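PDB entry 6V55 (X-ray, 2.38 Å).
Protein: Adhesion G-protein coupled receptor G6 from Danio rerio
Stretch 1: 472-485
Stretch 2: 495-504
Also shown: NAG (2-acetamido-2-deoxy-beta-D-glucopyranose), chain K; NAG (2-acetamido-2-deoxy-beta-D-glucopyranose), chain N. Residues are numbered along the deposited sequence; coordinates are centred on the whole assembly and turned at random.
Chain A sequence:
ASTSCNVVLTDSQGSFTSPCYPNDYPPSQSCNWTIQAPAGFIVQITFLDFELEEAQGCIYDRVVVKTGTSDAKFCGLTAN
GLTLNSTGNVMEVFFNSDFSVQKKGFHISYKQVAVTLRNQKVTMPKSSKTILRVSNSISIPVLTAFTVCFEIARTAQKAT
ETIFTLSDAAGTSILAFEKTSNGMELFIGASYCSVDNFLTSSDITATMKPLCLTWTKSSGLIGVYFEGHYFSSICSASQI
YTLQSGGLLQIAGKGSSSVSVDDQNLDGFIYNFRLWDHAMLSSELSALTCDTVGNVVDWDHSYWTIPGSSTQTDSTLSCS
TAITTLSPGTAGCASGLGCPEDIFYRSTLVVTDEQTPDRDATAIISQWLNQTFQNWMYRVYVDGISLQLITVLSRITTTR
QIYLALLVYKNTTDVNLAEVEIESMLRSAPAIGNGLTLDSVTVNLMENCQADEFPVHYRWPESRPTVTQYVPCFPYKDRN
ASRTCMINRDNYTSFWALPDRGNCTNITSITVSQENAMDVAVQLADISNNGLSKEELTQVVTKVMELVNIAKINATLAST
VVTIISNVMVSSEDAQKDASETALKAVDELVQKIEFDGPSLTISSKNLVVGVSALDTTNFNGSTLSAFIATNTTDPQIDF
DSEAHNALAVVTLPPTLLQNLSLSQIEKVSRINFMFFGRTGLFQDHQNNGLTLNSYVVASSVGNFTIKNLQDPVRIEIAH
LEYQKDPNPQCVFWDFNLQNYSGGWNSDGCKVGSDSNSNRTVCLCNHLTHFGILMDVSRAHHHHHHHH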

# COMPACT_ATOMS: atom_id res chain seq x y z
N PRO A 472 4.43 16.36 -4.76
CA PRO A 472 3.71 17.62 -4.94
C PRO A 472 4.22 18.75 -4.07
O PRO A 472 4.66 18.55 -2.93
CB PRO A 472 2.28 17.26 -4.54
CG PRO A 472 2.38 15.99 -3.80
CD PRO A 472 3.46 15.28 -4.51
N CYS A 473 4.13 19.96 -4.63
CA CYS A 473 4.44 21.16 -3.87
C CYS A 473 3.36 21.36 -2.81
O CYS A 473 2.16 21.33 -3.13
CB CYS A 473 4.51 22.38 -4.80
SG CYS A 473 5.97 22.49 -5.85
N PHE A 474 3.77 21.52 -1.56
CA PHE A 474 2.83 21.78 -0.49
C PHE A 474 2.46 23.26 -0.48
O PHE A 474 3.35 24.10 -0.48
CB PHE A 474 3.43 21.39 0.86
CG PHE A 474 2.49 21.58 2.01
CD1 PHE A 474 1.45 20.68 2.22
CD2 PHE A 474 2.61 22.68 2.86
CE1 PHE A 474 0.58 20.84 3.28
CE2 PHE A 474 1.71 22.86 3.92
CZ PHE A 474 0.69 21.93 4.12
N PRO A 475 1.17 23.62 -0.45
CA PRO A 475 -0.03 22.77 -0.49
C PRO A 475 -0.89 22.85 -1.75
O PRO A 475 -1.99 22.30 -1.75
CB PRO A 475 -0.85 23.32 0.67
CG PRO A 475 -0.58 24.80 0.56
CD PRO A 475 0.84 24.97 0.03
N TYR A 476 -0.43 23.52 -2.81
CA TYR A 476 -1.33 23.74 -3.93
C TYR A 476 -1.21 22.67 -5.01
O TYR A 476 -2.15 22.53 -5.81
CB TYR A 476 -1.09 25.15 -4.49
CG TYR A 476 -1.41 26.18 -3.44
CD1 TYR A 476 -2.66 26.18 -2.80
CD2 TYR A 476 -0.48 27.13 -3.05
CE1 TYR A 476 -2.98 27.12 -1.81
CE2 TYR A 476 -0.79 28.06 -2.07
CZ TYR A 476 -2.03 28.05 -1.46
OH TYR A 476 -2.32 28.99 -0.49
N LYS A 477 -0.09 21.95 -5.04
CA LYS A 477 0.20 20.81 -5.94
C LYS A 477 0.16 21.17 -7.43
O LYS A 477 -0.00 20.27 -8.27
CB LYS A 477 -0.72 19.61 -5.71
CG LYS A 477 -0.90 19.13 -4.30
CD LYS A 477 -2.05 18.11 -4.28
CE LYS A 477 -1.59 16.68 -4.49
NZ LYS A 477 -2.38 15.72 -3.66
N ASP A 478 0.32 22.46 -7.78
CA ASP A 478 0.29 22.85 -9.19
C ASP A 478 1.54 22.38 -9.90
O ASP A 478 1.47 21.96 -11.06
CB ASP A 478 0.17 24.37 -9.34
CG ASP A 478 -0.82 25.01 -8.36
OD1 ASP A 478 -0.40 25.97 -7.67
OD2 ASP A 478 -2.00 24.59 -8.29
N ARG A 479 2.69 22.45 -9.23
CA ARG A 479 3.98 21.99 -9.75
C ARG A 479 4.61 21.02 -8.75
O ARG A 479 4.05 20.73 -7.69
CB ARG A 479 4.92 23.17 -10.08
CG ARG A 479 4.25 24.38 -10.75
CD ARG A 479 5.25 25.39 -11.27
NE ARG A 479 5.76 25.07 -12.61
CZ ARG A 479 6.54 25.89 -13.33
NH1 ARG A 479 6.91 27.07 -12.84
NH2 ARG A 479 6.96 25.52 -14.54
N ASN A 480 5.79 20.49 -9.12
CA ASN A 480 6.50 19.47 -8.36
C ASN A 480 7.76 20.02 -7.68
O ASN A 480 8.34 21.03 -8.10
CB ASN A 480 6.98 18.32 -9.24
CG ASN A 480 5.90 17.70 -10.06
OD1 ASN A 480 4.75 17.60 -9.64
ND2 ASN A 480 6.29 17.25 -11.27
N ALA A 481 8.20 19.30 -6.66
CA ALA A 481 9.55 19.38 -6.13
C ALA A 481 10.27 18.10 -6.49
O ALA A 481 9.63 17.11 -6.86
CB ALA A 481 9.54 19.57 -4.61
N SER A 482 11.60 18.10 -6.40
CA SER A 482 12.38 16.92 -6.76
C SER A 482 13.57 16.75 -5.83
O SER A 482 14.08 17.73 -5.27
CB SER A 482 12.87 16.95 -8.21
OG SER A 482 13.98 17.81 -8.33
N ARG A 483 13.99 15.49 -5.65
CA ARG A 483 15.15 15.11 -4.84
C ARG A 483 15.82 13.90 -5.47
O ARG A 483 15.13 12.98 -5.94
CB ARG A 483 14.77 14.78 -3.39
CG ARG A 483 15.84 15.10 -2.37
CD ARG A 483 15.42 14.72 -0.96
NE ARG A 483 16.39 15.14 0.06
CZ ARG A 483 16.36 14.74 1.33
NH1 ARG A 483 15.41 13.90 1.74
NH2 ARG A 483 17.27 15.18 2.20
N THR A 484 17.15 13.89 -5.48
CA THR A 484 17.92 12.84 -6.13
C THR A 484 18.72 12.05 -5.10
O THR A 484 19.36 12.64 -4.22
CB THR A 484 18.86 13.42 -7.20
OG1 THR A 484 18.09 14.21 -8.10
CG2 THR A 484 19.54 12.31 -8.00
N CYS A 485 18.63 10.73 -5.18
CA CYS A 485 19.47 9.80 -4.44
C CYS A 485 20.82 9.68 -5.16
O CYS A 485 20.91 9.00 -6.19
CB CYS A 485 18.77 8.44 -4.34
SG CYS A 485 19.65 7.20 -3.38
N PHE A 495 23.51 8.82 -0.63
CA PHE A 495 22.99 9.87 0.24
C PHE A 495 21.94 10.66 -0.52
O PHE A 495 22.02 10.82 -1.75
CB PHE A 495 24.11 10.79 0.74
CG PHE A 495 24.65 11.74 -0.30
CD1 PHE A 495 25.55 11.30 -1.26
CD2 PHE A 495 24.28 13.08 -0.31
CE1 PHE A 495 26.05 12.18 -2.22
CE2 PHE A 495 24.78 13.96 -1.28
CZ PHE A 495 25.66 13.51 -2.23
N TRP A 496 20.98 11.20 0.22
CA TRP A 496 20.03 12.12 -0.38
C TRP A 496 20.69 13.47 -0.62
O TRP A 496 21.16 14.11 0.32
CB TRP A 496 18.83 12.33 0.53
CG TRP A 496 17.68 11.37 0.41
CD1 TRP A 496 17.17 10.59 1.42
CD2 TRP A 496 16.85 11.12 -0.74
NE1 TRP A 496 16.10 9.86 0.96
CE2 TRP A 496 15.88 10.16 -0.36
CE3 TRP A 496 16.84 11.60 -2.07
CZ2 TRP A 496 14.91 9.67 -1.25
CZ3 TRP A 496 15.87 11.12 -2.95
CH2 TRP A 496 14.92 10.16 -2.54
N ALA A 497 20.65 13.94 -1.87
CA ALA A 497 20.93 15.35 -2.13
C ALA A 497 19.82 16.26 -1.57
O ALA A 497 18.78 15.81 -1.07
CB ALA A 497 21.07 15.62 -3.62
N LEU A 498 20.05 17.56 -1.70
CA LEU A 498 19.09 18.55 -1.25
C LEU A 498 17.87 18.56 -2.18
O LEU A 498 18.01 18.34 -3.39
CB LEU A 498 19.73 19.92 -1.24
CG LEU A 498 20.44 20.36 0.04
CD1 LEU A 498 20.88 21.78 -0.20
CD2 LEU A 498 19.56 20.26 1.30
N PRO A 499 16.68 18.76 -1.64
CA PRO A 499 15.49 18.89 -2.49
C PRO A 499 15.48 20.20 -3.27
O PRO A 499 15.89 21.25 -2.75
CB PRO A 499 14.33 18.81 -1.50
CG PRO A 499 14.90 19.20 -0.20
CD PRO A 499 16.31 18.71 -0.21
N ASP A 500 15.02 20.13 -4.52
CA ASP A 500 14.80 21.29 -5.37
C ASP A 500 13.34 21.70 -5.23
O ASP A 500 12.46 21.16 -5.89
CB ASP A 500 15.15 20.97 -6.82
CG ASP A 500 14.83 22.11 -7.80
OD1 ASP A 500 14.79 23.31 -7.41
OD2 ASP A 500 14.62 21.80 -8.98
N ARG A 501 13.09 22.71 -4.40
CA ARG A 501 11.74 23.23 -4.23
C ARG A 501 11.53 24.56 -4.95
O ARG A 501 10.66 25.34 -4.55
CB ARG A 501 11.42 23.36 -2.75
CG ARG A 501 11.29 22.02 -2.08
CD ARG A 501 10.67 22.14 -0.71
NE ARG A 501 11.51 22.91 0.18
CZ ARG A 501 11.09 23.98 0.83
NH1 ARG A 501 9.84 24.38 0.70
NH2 ARG A 501 11.92 24.64 1.63
N GLY A 502 12.29 24.81 -6.02
CA GLY A 502 12.29 26.10 -6.68
C GLY A 502 11.01 26.46 -7.41
O GLY A 502 10.74 27.65 -7.58
N ASN A 503 10.22 25.47 -7.82
CA ASN A 503 8.93 25.71 -8.46
C ASN A 503 7.77 25.72 -7.46
O ASN A 503 6.60 25.78 -7.87
CB ASN A 503 8.68 24.66 -9.55
CG ASN A 503 9.72 24.70 -10.68
OD1 ASN A 503 10.62 25.54 -10.67
ND2 ASN A 503 9.59 23.80 -11.65
N CYS A 504 8.05 25.69 -6.16
CA CYS A 504 7.02 25.52 -5.14
C CYS A 504 6.69 26.85 -4.47
O CYS A 504 7.54 27.74 -4.33
CB CYS A 504 7.45 24.51 -4.07
SG CYS A 504 7.57 22.78 -4.55
C1 NAG K . 10.48 23.70 -12.78
C2 NAG K . 10.90 22.22 -12.97
C3 NAG K . 11.81 22.06 -14.20
C4 NAG K . 11.15 22.67 -15.45
C5 NAG K . 10.77 24.13 -15.18
C6 NAG K . 10.05 24.80 -16.34
C7 NAG K . 11.05 20.68 -11.08
C8 NAG K . 11.81 20.28 -9.84
N2 NAG K . 11.55 21.71 -11.76
O3 NAG K . 12.08 20.68 -14.44
O4 NAG K . 12.01 22.55 -16.58
O5 NAG K . 9.91 24.21 -14.03
O6 NAG K . 8.65 24.58 -16.33
O7 NAG K . 10.04 20.07 -11.44
C1 NAG N . 5.53 16.58 -12.30
C2 NAG N . 5.64 17.32 -13.66
C3 NAG N . 4.94 16.51 -14.77
C4 NAG N . 5.40 15.05 -14.81
C5 NAG N . 5.34 14.39 -13.43
C6 NAG N . 6.00 13.03 -13.41
C7 NAG N . 5.80 19.74 -13.24
C8 NAG N . 5.05 21.04 -13.22
N2 NAG N . 5.08 18.66 -13.57
O3 NAG N . 5.23 17.12 -16.03
O4 NAG N . 4.60 14.30 -15.72
O5 NAG N . 6.02 15.20 -12.45
O6 NAG N . 6.14 12.50 -12.10
O7 NAG N . 7.00 19.67 -12.96

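The guanidinium of Arg483 lies flat on the ring of Trp496, the planes only 4° apart and the centres 4.2 Å from each other. From that position NE of Arg483 also donates a hydrogen bond to the backbone O of Ala497, at 2.7 Å. The two interactions are compatible because they use different parts of the group: the face meets the indole, while the carbonyl sits near the guanidinium plane, at its edge. The charge is off-centre over the five-membered ring, with CZ of Arg483 4.3 Å from its centroid and 33° off the normal. The CA-to-CB bond of Arg483 points sideways, and the long, extended side chain brings its end to the other stretch.

The opposite face of the Trp496 ring is covered as well. CB of Cys485 packs 4.2 Å from CZ3 of Trp496, so the indole is held between an arginine and a cysteine that lie two positions apart along one strand. Cys485 and Trp496 form an antiparallel, non-hydrogen-bonded pair, with side chains on the same face of the sheet. Beside them, N of Ala497 donates to O of Thr484 at 3.0 Å, and that same carbonyl lies near the edge of the indole, with O of Thr484 3.5 Å from CE3 of Trp496.

The pairing does not run on unbroken. Its register shifts by one residue before the single bridge between Ser482 and Asp500, where both backbone hydrogen bonds are made: N of Asp500 to O of Ser482 at 2.7 Å, and N of Ser482 to O of Asp500 at 3.2 Å. Each acceptor carbonyl also receives a CA-H contact, O of Ser482 from CA of Pro499 at 3.3 Å and O of Asp500 from CA of Ala481 at 3.4 Å.

At the far end, a covalent link replaces strand pairing. SG of Cys473 and SG of Cys504 are bonded at 2.1 Å with chi3 at -76°, and CB of Ala481 packs 3.8 Å from SG of Cys504. A type I turn from Arg501 to Cys504 leads into this disulfide, closed by N of Cys504 to O of Arg501 at 3.1 Å; just before the turn, OD1 of Asp500 accepts a hydrogen bond from N of Gly502 at 3.2 Å.

Sugar extends the contact here. Asn503 carries the chain K NAG, whose O6 comes 2.6 Å from NH2 of Arg479, while Asn480, its CA-to-CB bond directed away from the other stretch, carries the chain N NAG.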